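Local atomic coordinates of beta-galactosidase/beta-glucuronidase (Faecalibacterium prausnitzii L2-6, PDB entry 6MVF), a protein that probably hydrolyses beta-linked glucuronides as a family 2 glycoside hydrolase and binds flavin mononucleotide. Residues A[170-174]-A[257-261]; A[180-186]-A[383-387]. All blocks are in the same frame, centred on the assembly; numbering follows the deposited sequence.

A beta-sandwich contact and the junction of that domain with the TIM barrel meet at the flavin mononucleotide. Contact 1 packs the two sheets of the sandwich against each other, while contact 2 carries that domain onto the TIM barrel through the end of helix 368-385. Strands 172-173 and 183-189 both pair with strand 195-204, and the two contacts, about 15 Å apart between centres, touch where A258 CB lies 3.7 Å from I183 CD1. The flavin is divided between them: segment 170-174 brings a carboxylate to its pyrimidine end, and contact 2 packs M184, I383 and Y386 around its dimethylbenzene end. Y177, in the turn between strands 172-173 and 183-189, adds a hydroxyl hydrogen bond to FMN.

Contact 1: residues A[170-174]-A[257-261]; sequences NAHFD and VARLQ. With FMN (flavin mononucleotide), chain G.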
loop_
_atom_site.group_PDB
_atom_site.type_symbol
_atom_site.label_atom_id
_atom_site.label_comp_id
_atom_site.label_asym_id
_atom_site.label_seq_id
_atom_site.Cartn_x
_atom_site.Cartn_y
_atom_site.Cartn_z
ATOM N N ASN A 170 33.548 -11.338 1.127
ATOM C CA ASN A 170 34.344 -12.537 1.374
ATOM C C ASN A 170 34.150 -13.050 2.800
ATOM O O ASN A 170 34.027 -14.256 3.019
ATOM C CB ASN A 170 35.821 -12.257 1.083
ATOM C CG ASN A 170 36.683 -13.492 1.234
ATOM O OD1 ASN A 170 36.505 -14.477 0.512
ATOM N ND2 ASN A 170 37.612 -13.457 2.182
ATOM N N ALA A 171 34.135 -12.155 3.778
ATOM C CA ALA A 171 33.758 -12.507 5.139
ATOM C C ALA A 171 32.255 -12.278 5.287
ATOM O O ALA A 171 31.762 -11.176 5.023
ATOM C CB ALA A 171 34.546 -11.684 6.158
ATOM N N HIS A 172 31.537 -13.320 5.705
ATOM C CA HIS A 172 30.082 -13.339 5.713
ATOM C C HIS A 172 29.626 -14.505 6.577
ATOM O O HIS A 172 30.338 -15.499 6.721
ATOM C CB HIS A 172 29.506 -13.477 4.291
ATOM C CG HIS A 172 29.819 -14.788 3.630
ATOM N ND1 HIS A 172 30.877 -14.954 2.761
ATOM C CD2 HIS A 172 29.202 -15.993 3.700
ATOM C CE1 HIS A 172 30.902 -16.204 2.329
ATOM N NE2 HIS A 172 29.890 -16.854 2.879
ATOM N N PHE A 173 28.416 -14.384 7.122
ATOM C CA PHE A 173 27.818 -15.476 7.880
ATOM C C PHE A 173 27.577 -16.704 6.998
ATOM O O PHE A 173 27.176 -16.593 5.829
ATOM C CB PHE A 173 26.500 -15.028 8.521
ATOM C CG PHE A 173 26.647 -13.933 9.544
ATOM C CD1 PHE A 173 27.174 -14.208 10.808
ATOM C CD2 PHE A 173 26.207 -12.634 9.262
ATOM C CE1 PHE A 173 27.304 -13.216 11.753
ATOM C CE2 PHE A 173 26.314 -11.629 10.210
ATOM C CZ PHE A 173 26.868 -11.916 11.459
ATOM N N ASP A 174 27.762 -17.883 7.605
ATOM C CA ASP A 174 27.850 -19.156 6.894
ATOM C C ASP A 174 26.594 -19.436 6.083
ATOM O O ASP A 174 25.482 -19.448 6.621
ATOM C CB ASP A 174 28.100 -20.285 7.902
ATOM C CG ASP A 174 28.622 -21.578 7.252
ATOM O OD1 ASP A 174 28.620 -21.690 6.010
ATOM O OD2 ASP A 174 29.049 -22.491 7.993
ATOM N N VAL A 257 19.267 -9.914 15.972
ATOM C CA VAL A 257 19.977 -9.397 14.814
ATOM C C VAL A 257 21.461 -9.630 15.046
ATOM O O VAL A 257 21.952 -9.427 16.163
ATOM C CB VAL A 257 19.669 -7.901 14.614
ATOM C CG1 VAL A 257 20.479 -7.331 13.443
ATOM C CG2 VAL A 257 18.152 -7.695 14.421
ATOM N N ALA A 258 22.173 -10.078 14.012
ATOM C CA ALA A 258 23.610 -10.306 14.126
ATOM C C ALA A 258 24.310 -9.603 12.981
ATOM O O ALA A 258 23.947 -9.810 11.821
ATOM C CB ALA A 258 23.967 -11.806 14.124
ATOM N N ARG A 259 25.320 -8.796 13.310
ATOM C CA ARG A 259 26.028 -7.977 12.334
ATOM C C ARG A 259 27.513 -8.280 12.382
ATOM O O ARG A 259 28.145 -8.086 13.425
ATOM C CB ARG A 259 25.818 -6.490 12.593
ATOM C CG ARG A 259 24.594 -5.937 11.945
ATOM C CD ARG A 259 24.584 -4.412 11.994
ATOM N NE ARG A 259 23.244 -3.941 11.672
ATOM C CZ ARG A 259 22.306 -3.687 12.581
ATOM N NH1 ARG A 259 22.589 -3.830 13.872
ATOM N NH2 ARG A 259 21.095 -3.274 12.200
ATOM N N LEU A 260 28.064 -8.712 11.243
ATOM C CA LEU A 260 29.501 -8.853 11.068
ATOM C C LEU A 260 30.114 -7.489 10.720
ATOM O O LEU A 260 29.825 -6.915 9.662
ATOM C CB LEU A 260 29.789 -9.889 9.986
ATOM C CG LEU A 260 31.258 -10.304 9.815
ATOM C CD1 LEU A 260 31.824 -10.974 11.076
ATOM C CD2 LEU A 260 31.395 -11.197 8.604
ATOM N N GLN A 261 30.977 -6.989 11.601
ATOM C CA GLN A 261 31.392 -5.591 11.630
ATOM C C GLN A 261 32.899 -5.474 11.440
ATOM O O GLN A 261 33.670 -6.197 12.077
ATOM C CB GLN A 261 31.001 -4.954 12.988
ATOM C CG GLN A 261 31.287 -3.458 13.155
ATOM C CD GLN A 261 30.213 -2.558 12.507
ATOM O OE1 GLN A 261 29.165 -3.027 12.029
ATOM N NE2 GLN A 261 30.483 -1.261 12.489
HETATM N N1 FMN G . 28.183 -25.128 11.871
HETATM C C2 FMN G . 28.513 -24.298 10.878
HETATM O O2 FMN G . 29.662 -24.253 10.436
HETATM N N3 FMN G . 27.644 -23.498 10.299
HETATM C C4 FMN G . 26.399 -23.432 10.655
HETATM O O4 FMN G . 25.600 -22.686 10.111
HETATM C C4A FMN G . 25.979 -24.277 11.719
HETATM N N5 FMN G . 24.725 -24.223 12.068
HETATM C C5A FMN G . 24.265 -24.979 13.044
HETATM C C6 FMN G . 22.941 -24.891 13.388
HETATM C C7 FMN G . 22.450 -25.649 14.390
HETATM C C7M FMN G . 21.019 -25.550 14.752
HETATM C C8 FMN G . 23.331 -26.578 15.085
HETATM C C8M FMN G . 22.793 -27.432 16.177
HETATM C C9 FMN G . 24.661 -26.661 14.736
HETATM C C9A FMN G . 25.170 -25.886 13.739
HETATM N N10 FMN G . 26.501 -25.989 13.364
HETATM C C10 FMN G . 26.945 -25.163 12.333
HETATM C "C1'" FMN G . 27.330 -26.897 14.143
HETATM C "C2'" FMN G . 27.970 -28.133 13.558
HETATM O "O2'" FMN G . 26.952 -29.087 13.726
HETATM C "C3'" FMN G . 29.141 -28.640 14.370
HETATM O "O3'" FMN G . 29.629 -27.601 15.191
HETATM C "C4'" FMN G . 30.332 -29.083 13.550
HETATM O "O4'" FMN G . 30.494 -28.110 12.528
HETATM C "C5'" FMN G . 30.217 -30.496 12.976
HETATM O "O5'" FMN G . 29.754 -30.477 11.638
HETATM P P FMN G . 29.204 -31.751 10.873
HETATM O O1P FMN G . 29.594 -31.460 9.479
HETATM O O2P FMN G . 29.891 -32.919 11.518
HETATM O O3P FMN G . 27.729 -31.855 11.060
#
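In the core of the immunoglobulin-like beta-sandwich of this family 2 glycosidase, F173 and L260 reach towards one another from opposing sheets. Strand 172-173 belongs to the sheet of strand 195-204, strand 254-262 to the other. With CG beside the backbone N (chi1 -64°), the F173 ring brings its far end, CE2 and CZ, up against the backbone of 258-260, with R259 C at the ring edge. Its CE2 lies 3.4 Å from A258 O and its CZ 3.4 Å from L260 N. The small methyl of A258 gives the ring room, with CB 3.9 Å from F173 CZ, and on the other flank L260 CB stands 3.8 Å from the same CZ. L260 CD2 rests on the backbone of 171-172, 3.6 Å from H172 N and 4.0 Å from A171 CB; a short alanine methyl lets the leucine branch lie on the backbone beside it. No hydrogen bond joins the segments themselves, but D268 of strand 265-274 crosses between the sheets to accept the F173 N-H.

D174, next in the chain, serves the cofactor. Its OD2 accepts the N3-H of FMN at 2.9 Å and 154°, while OD1 takes the N-H of D176, which helps fix the rotation of the carboxylate. Apolar packing thus anchors the strand, and the carboxylate at its end suits the flavin's imide N-H and would probably discourage its loss as a proton, though FMN O2 also lies close to OD2.

Contact 2: residues A[180-186]-A[383-387]; sequences GPGIMVT and IQNYN. With FMN (flavin mononucleotide), chain G.
The hydroxyls T186 OG1 and Y386 OH share a 2.7 Å hydrogen bond, OG1 approaching near the plane of the tyrosine ring at its edge. It is one of several links that fasten strand 183-189 of the beta-sandwich to the TIM barrel, where the chain leaves helix 368-385.

N387 supplies the next two. Its carboxamide, able to give and accept at once, spans two peptides of the strand: ND2 donates to I183 O at 2.9 Å and a nearly straight 170°, with the acceptor in the amide plane, although the donor stands above the carbonyl plane of I183. OD1 takes V185 N at 2.9 Å along a more bent path. Gripped at both ends, the amide is held in one rotation. A water then donates to both V185 O and Y386 O, and the latter oxygen is also bonded to R427.

M184 is flexible and polarisable enough to serve two flat partners. The chain runs extended through chi2 and then bends at chi3 (-63°), which lays CE over one face of the Y386 ring, 4.0 Å from its centroid and 25° off the normal, a CH-pi contact; SD stands farther above the same ring, a longer Met-aromatic contact. The Y386 ring carbon CG meets the flavin methyl C7M at 3.7 Å. G180, with no side chain, lets I383 CG2 come against its CA at 3.8 Å. Sulfur and isoleucine sandwich the dimethylbenzene ring from opposite faces: M184 SD sits 3.7 Å from FMN C8, and I383 CG1 3.6 Å from FMN C7.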
loop_
_atom_site.group_PDB
_atom_site.type_symbol
_atom_site.label_atom_id
_atom_site.label_comp_id
_atom_site.label_asym_id
_atom_site.label_seq_id
_atom_site.Cartn_x
_atom_site.Cartn_y
_atom_site.Cartn_z
ATOM N N GLY A 180 21.307 -23.697 6.344
ATOM C CA GLY A 180 20.894 -23.057 7.569
ATOM C C GLY A 180 21.014 -21.555 7.490
ATOM O O GLY A 180 21.533 -20.971 6.522
ATOM N N PRO A 181 20.502 -20.886 8.524
ATOM C CA PRO A 181 20.476 -19.414 8.507
ATOM C C PRO A 181 21.795 -18.763 8.914
ATOM O O PRO A 181 21.966 -17.552 8.688
ATOM C CB PRO A 181 19.361 -19.081 9.506
ATOM C CG PRO A 181 19.388 -20.243 10.487
ATOM C CD PRO A 181 19.799 -21.464 9.686
ATOM N N GLY A 182 22.727 -19.515 9.494
ATOM C CA GLY A 182 23.958 -18.942 10.002
ATOM C C GLY A 182 23.908 -18.527 11.455
ATOM O O GLY A 182 24.905 -18.015 11.971
ATOM N N ILE A 183 22.784 -18.734 12.133
ATOM C CA ILE A 183 22.644 -18.338 13.531
ATOM C C ILE A 183 21.667 -19.296 14.207
ATOM O O ILE A 183 20.659 -19.700 13.616
ATOM C CB ILE A 183 22.201 -16.859 13.630
ATOM C CG1 ILE A 183 22.266 -16.353 15.066
ATOM C CG2 ILE A 183 20.816 -16.661 13.050
ATOM C CD1 ILE A 183 22.127 -14.856 15.166
ATOM N N MET A 184 22.002 -19.710 15.424
ATOM C CA MET A 184 21.099 -20.493 16.250
ATOM C C MET A 184 20.848 -19.774 17.576
ATOM O O MET A 184 21.752 -19.151 18.152
ATOM C CB MET A 184 21.634 -21.907 16.472
ATOM C CG MET A 184 22.913 -21.978 17.247
ATOM S SD MET A 184 23.467 -23.685 17.362
ATOM C CE MET A 184 22.139 -24.455 18.305
ATOM N N VAL A 185 19.599 -19.828 18.032
ATOM C CA VAL A 185 19.147 -19.041 19.171
ATOM C C VAL A 185 18.352 -19.957 20.082
ATOM O O VAL A 185 17.331 -20.512 19.667
ATOM C CB VAL A 185 18.289 -17.830 18.743
ATOM C CG1 VAL A 185 17.945 -16.967 19.944
ATOM C CG2 VAL A 185 18.989 -16.995 17.633
ATOM N N THR A 186 18.801 -20.096 21.322
ATOM C CA THR A 186 18.066 -20.864 22.312
ATOM C C THR A 186 17.542 -19.926 23.384
ATOM O O THR A 186 18.297 -19.509 24.268
ATOM C CB THR A 186 18.965 -21.943 22.922
ATOM O OG1 THR A 186 19.533 -22.740 21.872
ATOM C CG2 THR A 186 18.176 -22.830 23.868
ATOM N N ILE A 383 18.309 -27.940 11.477
ATOM C CA ILE A 383 19.198 -26.789 11.386
ATOM C C ILE A 383 18.501 -25.618 10.711
ATOM O O ILE A 383 18.693 -24.463 11.095
ATOM C CB ILE A 383 20.500 -27.194 10.669
ATOM C CG1 ILE A 383 21.441 -27.815 11.690
ATOM C CG2 ILE A 383 21.189 -25.989 9.997
ATOM C CD1 ILE A 383 22.238 -28.933 11.139
ATOM N N GLN A 384 17.665 -25.892 9.716
ATOM C CA GLN A 384 16.973 -24.812 9.029
ATOM C C GLN A 384 15.806 -24.268 9.834
ATOM O O GLN A 384 15.431 -23.107 9.650
ATOM C CB GLN A 384 16.505 -25.284 7.651
ATOM C CG GLN A 384 17.669 -25.670 6.777
ATOM C CD GLN A 384 17.275 -26.259 5.440
ATOM O OE1 GLN A 384 16.099 -26.285 5.057
ATOM N NE2 GLN A 384 18.276 -26.724 4.706
ATOM N N ASN A 385 15.261 -25.055 10.762
ATOM C CA ASN A 385 14.090 -24.623 11.507
ATOM C C ASN A 385 14.365 -24.464 12.984
ATOM O O ASN A 385 13.417 -24.311 13.768
ATOM C CB ASN A 385 12.930 -25.593 11.276
ATOM C CG ASN A 385 12.543 -25.655 9.825
ATOM O OD1 ASN A 385 11.827 -24.777 9.337
ATOM N ND2 ASN A 385 13.059 -26.650 9.102
ATOM N N TYR A 386 15.637 -24.457 13.381
ATOM C CA TYR A 386 15.968 -24.441 14.802
ATOM C C TYR A 386 15.428 -23.208 15.528
ATOM O O TYR A 386 15.116 -23.289 16.718
ATOM C CB TYR A 386 17.480 -24.534 14.986
ATOM C CG TYR A 386 17.877 -24.623 16.443
ATOM C CD1 TYR A 386 18.219 -23.482 17.164
ATOM C CD2 TYR A 386 17.885 -25.847 17.104
ATOM C CE1 TYR A 386 18.573 -23.567 18.501
ATOM C CE2 TYR A 386 18.236 -25.941 18.431
ATOM C CZ TYR A 386 18.583 -24.803 19.129
ATOM O OH TYR A 386 18.936 -24.902 20.458
ATOM N N ASN A 387 15.310 -22.059 14.851
ATOM C CA ASN A 387 14.953 -20.846 15.580
ATOM C C ASN A 387 13.451 -20.606 15.718
ATOM O O ASN A 387 13.065 -19.696 16.457
ATOM C CB ASN A 387 15.618 -19.643 14.931
ATOM C CG ASN A 387 17.127 -19.752 14.960
ATOM O OD1 ASN A 387 17.704 -20.327 15.902
ATOM N ND2 ASN A 387 17.783 -19.228 13.912
HETATM N N1 FMN G . 28.183 -25.128 11.871
HETATM C C2 FMN G . 28.513 -24.298 10.878
HETATM O O2 FMN G . 29.662 -24.253 10.436
HETATM N N3 FMN G . 27.644 -23.498 10.299
HETATM C C4 FMN G . 26.399 -23.432 10.655
HETATM O O4 FMN G . 25.600 -22.686 10.111
HETATM C C4A FMN G . 25.979 -24.277 11.719
HETATM N N5 FMN G . 24.725 -24.223 12.068
HETATM C C5A FMN G . 24.265 -24.979 13.044
HETATM C C6 FMN G . 22.941 -24.891 13.388
HETATM C C7 FMN G . 22.450 -25.649 14.390
HETATM C C7M FMN G . 21.019 -25.550 14.752
HETATM C C8 FMN G . 23.331 -26.578 15.085
HETATM C C8M FMN G . 22.793 -27.432 16.177
HETATM C C9 FMN G . 24.661 -26.661 14.736
HETATM C C9A FMN G . 25.170 -25.886 13.739
HETATM N N10 FMN G . 26.501 -25.989 13.364
HETATM C C10 FMN G . 26.945 -25.163 12.333
HETATM C "C1'" FMN G . 27.330 -26.897 14.143
HETATM C "C2'" FMN G . 27.970 -28.133 13.558
HETATM O "O2'" FMN G . 26.952 -29.087 13.726
HETATM C "C3'" FMN G . 29.141 -28.640 14.370
HETATM O "O3'" FMN G . 29.629 -27.601 15.191
HETATM C "C4'" FMN G . 30.332 -29.083 13.550
HETATM O "O4'" FMN G . 30.494 -28.110 12.528
HETATM C "C5'" FMN G . 30.217 -30.496 12.976
HETATM O "O5'" FMN G . 29.754 -30.477 11.638
HETATM P P FMN G . 29.204 -31.751 10.873
HETATM O O1P FMN G . 29.594 -31.460 9.479
HETATM O O2P FMN G . 29.891 -32.919 11.518
HETATM O O3P FMN G . 27.729 -31.855 11.060
HETATM O O HOH W 1 15.196 -22.035 19.363
#